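Probable E3 ubiquitin-protein ligase HERC1 (Homo sapiens, PDB 4QT6) probably acts as an E3 ubiquitin ligase of the HECT class, its SPRY domain likely serving to recognise protein partners. Local coordinates at the formamide site. Coordinates in Å, arbitrary orientation; residue numbers count along the deposited sequence, not the author numbering.

The formamide site. Residues 52-54, 79, 81, 143-144. With ARF (formamide), chain B; ARF (formamide), chain C.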
loop_
_atom_site.group_PDB
_atom_site.type_symbol
_atom_site.label_atom_id
_atom_site.label_comp_id
_atom_site.label_asym_id
_atom_site.label_seq_id
_atom_site.Cartn_x
_atom_site.Cartn_y
_atom_site.Cartn_z
ATOM N N ASN A 52 -3.915 -9.994 -13.683
ATOM C CA ASN A 52 -2.568 -9.589 -14.061
ATOM C C ASN A 52 -2.266 -8.252 -13.403
ATOM O O ASN A 52 -1.856 -7.293 -14.053
ATOM C CB ASN A 52 -2.445 -9.488 -15.581
ATOM C CG ASN A 52 -1.019 -9.281 -16.047
ATOM O OD1 ASN A 52 -0.054 -9.774 -15.443
ATOM N ND2 ASN A 52 -0.873 -8.549 -17.134
ATOM N N GLU A 53 -2.467 -8.223 -12.090
ATOM C CA GLU A 53 -2.424 -6.965 -11.328
ATOM C C GLU A 53 -0.996 -6.476 -11.204
ATOM O O GLU A 53 -0.042 -7.264 -11.316
ATOM C CB GLU A 53 -3.048 -7.148 -9.943
ATOM C CG GLU A 53 -4.553 -7.342 -9.938
ATOM C CD GLU A 53 -4.996 -8.767 -10.248
ATOM O OE1 GLU A 53 -4.140 -9.648 -10.423
ATOM O OE2 GLU A 53 -6.212 -8.997 -10.334
ATOM N N GLY A 54 -0.854 -5.167 -10.965
ATOM C CA GLY A 54 0.437 -4.504 -10.904
ATOM C C GLY A 54 0.599 -3.607 -9.684
ATOM O O GLY A 54 1.468 -2.772 -9.655
ATOM N N ARG A 79 0.973 -7.475 -2.100
ATOM C CA ARG A 79 0.841 -7.534 -3.562
ATOM C C ARG A 79 -0.503 -8.115 -4.022
ATOM O O ARG A 79 -0.882 -9.241 -3.630
ATOM C CB ARG A 79 2.011 -8.365 -4.104
ATOM C CG ARG A 79 2.072 -8.546 -5.602
ATOM C CD ARG A 79 3.343 -9.302 -5.961
ATOM N NE ARG A 79 3.375 -9.746 -7.350
ATOM C CZ ARG A 79 4.090 -10.781 -7.798
ATOM N NH1 ARG A 79 4.842 -11.508 -6.961
ATOM N NH2 ARG A 79 4.042 -11.094 -9.089
ATOM N N TYR A 81 -1.623 -9.229 -6.955
ATOM C CA TYR A 81 -1.659 -10.352 -7.900
ATOM C C TYR A 81 -1.599 -11.715 -7.215
ATOM O O TYR A 81 -2.305 -12.629 -7.618
ATOM C CB TYR A 81 -0.508 -10.229 -8.891
ATOM C CG TYR A 81 -0.350 -11.444 -9.776
ATOM C CD1 TYR A 81 -1.254 -11.690 -10.786
ATOM C CD2 TYR A 81 0.666 -12.359 -9.561
ATOM C CE1 TYR A 81 -1.138 -12.811 -11.589
ATOM C CE2 TYR A 81 0.796 -13.489 -10.365
ATOM C CZ TYR A 81 -0.110 -13.695 -11.384
ATOM O OH TYR A 81 -0.011 -14.813 -12.206
ATOM N N TYR A 143 4.158 -1.701 -9.954
ATOM C CA TYR A 143 5.342 -2.274 -10.618
ATOM C C TYR A 143 5.110 -2.564 -12.078
ATOM O O TYR A 143 6.026 -3.049 -12.769
ATOM C CB TYR A 143 5.877 -3.516 -9.892
ATOM C CG TYR A 143 4.884 -4.630 -9.711
ATOM C CD1 TYR A 143 4.638 -5.539 -10.726
ATOM C CD2 TYR A 143 4.178 -4.774 -8.526
ATOM C CE1 TYR A 143 3.720 -6.543 -10.572
ATOM C CE2 TYR A 143 3.258 -5.796 -8.355
ATOM C CZ TYR A 143 3.051 -6.698 -9.370
ATOM O OH TYR A 143 2.157 -7.713 -9.191
ATOM N N SER A 144 3.905 -2.282 -12.554
ATOM C CA SER A 144 3.626 -2.321 -13.970
ATOM C C SER A 144 4.348 -1.203 -14.711
ATOM O O SER A 144 4.718 -0.170 -14.136
ATOM C CB SER A 144 2.119 -2.228 -14.187
ATOM O OG SER A 144 1.596 -1.128 -13.468
HETATM N N ARF B . 0.788 -9.584 -12.602
HETATM C C ARF B . 1.809 -10.135 -11.948
HETATM O O ARF B . 2.295 -9.586 -10.971
HETATM N N ARF C . 0.243 -5.453 -14.706
HETATM C C ARF C . 1.252 -6.206 -14.249
HETATM O O ARF C . 2.412 -5.881 -14.470
#
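Loops at the strand ends of the SPRY (B30.2) beta-sandwich form a small polar pocket: residues 52-54 lead into strand 55-60, Arg79 closes strand 75-79, Tyr81 follows it, and Tyr143 and Ser144 come just after strand 137-142. Two formamides, probably from crystallisation or cryoprotection, occupy it. The one in chain B is read at both ends. Its O accepts from the phenol OH of Tyr143 at 2.6 Å and from NH2 of the extended Arg79 at 3.0 Å, the latter almost straight (177° at the hydrogen) and in the guanidinium plane. Arginine suits this place because its flat edge offers a second N-H: NE donates to Tyr143 OH at 3.0 Å, which fixes the phenol and would probably make it a better donor. At the other end, the formamide N donates to the backbone carbonyl O of Glu53 at 2.8 Å, on an in-plane lone pair, so the glutamate side chain is not used here. It also donates to OD1 of Asn52 at 3.0 Å, lying above the plane of the Asn52 side-chain amide. Tyr81 lays one ring face beneath this flat, nearly parallel molecule, whose C, offset toward the rim, is 3.3 Å from CG, so a flat aromatic suits a planar amide. Tyr143, with CG in the crowded position between N and the carbonyl carbon (chi1 57°), approaches edge-on, tip first. A phenylalanine here would probably weaken the hold on the amide oxygen and loosen Arg79, since the hydroxyl that bonds both is gone. The chain C formamide appears to be held more lightly, with fewer protein bonds seen: its N donates to the backbone carbonyl O of Asn52 at 2.9 Å, and CB of the short Ser144 lies 3.7 Å from its O. Asparagine, CG anti to the backbone N, thus bridges both formamides through two carbonyl oxygens. Formamide resembles a peptide group, so the pocket may receive an amide of a protein partner, although the structure alone does not show one.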